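L-methionine gamma-lyase (PDB 6LXU) belongs to the Cys/Met metabolism family of enzymes that work with pyridoxal phosphate, which it carries bound to a lysine side chain. Local coordinates at residues 190-201 with 307-315. Numbering follows the deposited sequence.
Sequences FATPYMQKPLKL and QMKDFGAMI
M195 lies along the backbone of 310-312 and buries more surface in the contact than any other residue. Its CG is anti to the carbonyl carbon (chi1 -65°), and the chain runs straight on to the sulfur. SD then sits 3.3 Å from both D310 O and G312 N, and the chain bends there to set CE against G312 CA. D310 O is buried here with no hydrogen-bonding partner. M308 comes from the other segment, and its terminal CE meets both M195 SD and A191 CB at 4.2 Å. One direct hydrogen bond ties the backbones: K309 N donates a hydrogen bond to M195 O (2.8 Å, 161°). M308 CA also touches this oxygen.

Q196 and Q307 lie side by side and point the same way, with their amide planes 86° apart. A water joins Q196 OE1 to Q307 NE2 instead of a direct bond. Q196 NE2 is held by N188 and T158, and the Q307 amide by V167 and L169. The L201 side chain crosses that of Q307 at about a right angle, its CD1 4.0 Å from Q307 CB. Another water links Y194 OH to D310 OD2, and that carboxylate also forms a salt bridge with R275. At the far end M314 CG lies over one face of the F190 ring, 4.2 Å from its centroid. M314 SD stands farther above the same ring, a Met-aromatic contact. The arrangement joins the loop after strand 183-187 of the seven-stranded sheet to the lead-in of strand 314-319 in the smaller sheet, an interface between the large and C-terminal domains of a PLP-dependent aminotransferase-like fold.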
loop_
_atom_site.group_PDB
_atom_site.type_symbol
_atom_site.label_atom_id
_atom_site.label_comp_id
_atom_site.label_asym_id
_atom_site.label_seq_id
_atom_site.Cartn_x
_atom_site.Cartn_y
_atom_site.Cartn_z
ATOM N N PHE A 190 12.687 20.949 11.846
ATOM C CA PHE A 190 11.862 22.141 11.629
ATOM C C PHE A 190 12.307 22.943 10.421
ATOM O O PHE A 190 11.492 23.445 9.654
ATOM C CB PHE A 190 11.916 23.077 12.844
ATOM C CG PHE A 190 10.983 22.732 13.979
ATOM C CD1 PHE A 190 10.448 21.451 14.178
ATOM C CD2 PHE A 190 10.622 23.735 14.864
ATOM C CE1 PHE A 190 9.601 21.183 15.250
ATOM C CE2 PHE A 190 9.778 23.475 15.939
ATOM C CZ PHE A 190 9.264 22.201 16.122
ATOM N N ALA A 191 13.624 23.115 10.281
ATOM C CA ALA A 191 14.154 23.965 9.224
ATOM C C ALA A 191 14.111 23.280 7.870
ATOM O O ALA A 191 13.780 23.910 6.862
ATOM C CB ALA A 191 15.573 24.395 9.547
ATOM N N THR A 192 14.465 21.995 7.855
ATOM C CA THR A 192 14.577 21.183 6.640
ATOM C C THR A 192 15.762 21.641 5.792
ATOM O O THR A 192 16.240 22.772 5.952
ATOM C CB THR A 192 13.306 21.183 5.742
ATOM O OG1 THR A 192 13.336 22.302 4.833
ATOM C CG2 THR A 192 12.005 21.183 6.531
ATOM N N PRO A 193 16.203 20.808 4.840
ATOM C CA PRO A 193 17.274 21.284 3.948
ATOM C C PRO A 193 16.868 22.381 2.977
ATOM O O PRO A 193 17.755 22.963 2.331
ATOM C CB PRO A 193 17.731 20.024 3.219
ATOM C CG PRO A 193 16.614 19.070 3.361
ATOM C CD PRO A 193 15.949 19.366 4.664
ATOM N N TYR A 194 15.584 22.703 2.861
ATOM C CA TYR A 194 15.158 23.906 2.135
ATOM C C TYR A 194 15.673 25.177 2.804
ATOM O O TYR A 194 15.956 26.160 2.106
ATOM C CB TYR A 194 13.625 23.925 2.024
ATOM C CG TYR A 194 13.018 25.115 1.331
ATOM C CD1 TYR A 194 12.843 25.109 -0.046
ATOM C CD2 TYR A 194 12.551 26.204 2.040
ATOM C CE1 TYR A 194 12.251 26.157 -0.711
ATOM C CE2 TYR A 194 11.977 27.293 1.386
ATOM C CZ TYR A 194 11.849 27.255 0.007
ATOM O OH TYR A 194 11.268 28.299 -0.675
ATOM N N MET A 195 15.776 25.182 4.128
ATOM C CA MET A 195 16.212 26.375 4.854
ATOM C C MET A 195 17.614 26.300 5.417
ATOM O O MET A 195 18.271 27.345 5.516
ATOM C CB MET A 195 15.253 26.693 5.995
ATOM C CG MET A 195 13.890 27.078 5.480
ATOM S SD MET A 195 12.653 27.332 6.752
ATOM C CE MET A 195 11.498 26.024 6.350
ATOM N N GLN A 196 18.083 25.126 5.824
ATOM C CA GLN A 196 19.296 25.037 6.632
ATOM C C GLN A 196 19.992 23.741 6.296
ATOM O O GLN A 196 19.330 22.702 6.208
ATOM C CB GLN A 196 18.851 25.050 8.091
ATOM C CG GLN A 196 19.914 25.093 9.161
ATOM C CD GLN A 196 19.297 25.383 10.516
ATOM O OE1 GLN A 196 19.294 26.523 10.979
ATOM N NE2 GLN A 196 18.733 24.356 11.150
ATOM N N LYS A 197 21.314 23.795 6.093
ATOM C CA LYS A 197 22.113 22.620 5.767
ATOM C C LYS A 197 23.273 22.527 6.758
ATOM O O LYS A 197 24.382 23.038 6.509
ATOM C CB LYS A 197 22.598 22.659 4.316
ATOM C CG LYS A 197 21.451 22.652 3.306
ATOM C CD LYS A 197 21.934 22.327 1.901
ATOM C CE LYS A 197 20.858 22.581 0.855
ATOM N NZ LYS A 197 21.167 21.920 -0.441
ATOM N N PRO A 198 23.017 21.922 7.920
ATOM C CA PRO A 198 24.006 21.954 8.992
ATOM C C PRO A 198 25.375 21.385 8.620
ATOM O O PRO A 198 26.398 21.860 9.165
ATOM C CB PRO A 198 23.334 21.138 10.111
ATOM C CG PRO A 198 21.869 21.312 9.866
ATOM C CD PRO A 198 21.744 21.315 8.376
ATOM N N LEU A 199 25.434 20.403 7.735
ATOM C CA LEU A 199 26.734 19.829 7.378
ATOM C C LEU A 199 27.645 20.869 6.733
ATOM O O LEU A 199 28.870 20.812 6.910
ATOM C CB LEU A 199 26.563 18.631 6.444
ATOM C CG LEU A 199 25.739 17.469 7.014
ATOM C CD1 LEU A 199 25.613 16.375 5.977
ATOM C CD2 LEU A 199 26.319 16.907 8.306
ATOM N N LYS A 200 27.064 21.844 6.049
ATOM C CA LYS A 200 27.858 22.915 5.426
ATOM C C LYS A 200 28.416 23.892 6.449
ATOM O O LYS A 200 29.291 24.711 6.104
ATOM C CB LYS A 200 27.021 23.635 4.369
ATOM C CG LYS A 200 26.518 22.693 3.285
ATOM C CD LYS A 200 25.804 23.414 2.158
ATOM C CE LYS A 200 26.780 24.098 1.216
ATOM N NZ LYS A 200 26.105 24.553 -0.023
ATOM N N LEU A 201 27.942 23.815 7.695
ATOM C CA LEU A 201 28.384 24.668 8.794
ATOM C C LEU A 201 29.355 23.961 9.736
ATOM O O LEU A 201 29.722 24.524 10.758
ATOM C CB LEU A 201 27.163 25.178 9.568
ATOM C CG LEU A 201 26.122 25.883 8.689
ATOM C CD1 LEU A 201 24.924 26.276 9.534
ATOM C CD2 LEU A 201 26.685 27.105 7.977
ATOM N N GLN A 307 22.001 31.618 8.989
ATOM C CA GLN A 307 22.042 30.167 8.760
ATOM C C GLN A 307 20.768 29.573 8.153
ATOM O O GLN A 307 20.772 28.388 7.835
ATOM C CB GLN A 307 22.451 29.425 10.042
ATOM C CG GLN A 307 21.374 29.333 11.100
ATOM C CD GLN A 307 21.837 28.779 12.437
ATOM O OE1 GLN A 307 23.033 28.570 12.690
ATOM N NE2 GLN A 307 20.878 28.557 13.329
ATOM N N MET A 308 19.726 30.386 7.977
ATOM C CA MET A 308 18.458 29.917 7.410
ATOM C C MET A 308 18.130 30.714 6.157
ATOM O O MET A 308 18.147 31.949 6.180
ATOM C CB MET A 308 17.300 30.083 8.390
ATOM C CG MET A 308 17.504 29.397 9.731
ATOM S SD MET A 308 16.084 29.556 10.829
ATOM C CE MET A 308 14.882 28.456 10.088
ATOM N N LYS A 309 17.787 30.024 5.080
ATOM C CA LYS A 309 17.395 30.686 3.832
ATOM C C LYS A 309 15.998 31.274 3.897
ATOM O O LYS A 309 15.683 32.188 3.138
ATOM C CB LYS A 309 17.487 29.717 2.662
ATOM C CG LYS A 309 18.900 29.236 2.390
ATOM C CD LYS A 309 18.882 28.290 1.205
ATOM C CE LYS A 309 20.245 27.711 0.890
ATOM N NZ LYS A 309 20.177 26.775 -0.268
ATOM N N ASP A 310 15.154 30.717 4.763
ATOM C CA ASP A 310 13.855 31.297 5.082
ATOM C C ASP A 310 13.605 30.938 6.538
ATOM O O ASP A 310 14.332 30.127 7.112
ATOM C CB ASP A 310 12.761 30.768 4.140
ATOM C CG ASP A 310 11.578 31.716 4.000
ATOM O OD1 ASP A 310 11.390 32.590 4.878
ATOM O OD2 ASP A 310 10.845 31.596 3.001
ATOM N N PHE A 311 12.587 31.551 7.133
ATOM C CA PHE A 311 12.443 31.557 8.584
ATOM C C PHE A 311 11.439 30.551 9.131
ATOM O O PHE A 311 11.179 30.536 10.327
ATOM C CB PHE A 311 12.090 32.968 9.062
ATOM C CG PHE A 311 13.188 33.976 8.827
ATOM C CD1 PHE A 311 14.343 33.955 9.591
ATOM C CD2 PHE A 311 13.040 34.979 7.873
ATOM C CE1 PHE A 311 15.345 34.907 9.401
ATOM C CE2 PHE A 311 14.039 35.932 7.678
ATOM C CZ PHE A 311 15.189 35.891 8.440
ATOM N N GLY A 312 10.919 29.693 8.260
ATOM C CA GLY A 312 10.127 28.547 8.658
ATOM C C GLY A 312 8.640 28.742 8.628
ATOM O O GLY A 312 8.124 29.827 8.349
ATOM N N ALA A 313 7.940 27.647 8.897
ATOM C CA ALA A 313 6.491 27.649 8.865
ATOM C C ALA A 313 5.869 27.253 10.193
ATOM O O ALA A 313 4.663 27.004 10.267
ATOM C CB ALA A 313 6.013 26.776 7.727
ATOM N N MET A 314 6.688 27.226 11.250
ATOM C CA MET A 314 6.194 27.104 12.617
ATOM C C MET A 314 6.067 28.495 13.210
ATOM O O MET A 314 6.938 29.360 12.991
ATOM C CB MET A 314 7.146 26.275 13.459
ATOM C CG MET A 314 7.235 24.826 13.005
ATOM S SD MET A 314 5.677 23.923 13.000
ATOM C CE MET A 314 5.147 24.038 14.706
ATOM N N ILE A 315 4.988 28.719 13.945
ATOM C CA ILE A 315 4.768 29.997 14.650
ATOM C C ILE A 315 4.240 29.638 16.016
ATOM O O ILE A 315 3.296 28.841 16.114
ATOM C CB ILE A 315 3.712 30.880 13.965
ATOM C CG1 ILE A 315 4.008 31.088 12.473
ATOM C CG2 ILE A 315 3.622 32.222 14.696
ATOM C CD1 ILE A 315 2.853 31.683 11.703
HETATM O O HOH W 1 9.339 25.246 9.772
HETATM O O HOH W 2 18.169 24.622 0.014
HETATM O O HOH W 3 10.660 30.444 0.720
HETATM O O HOH W 4 17.993 27.836 12.951
HETATM O O HOH W 5 22.333 26.512 6.489
#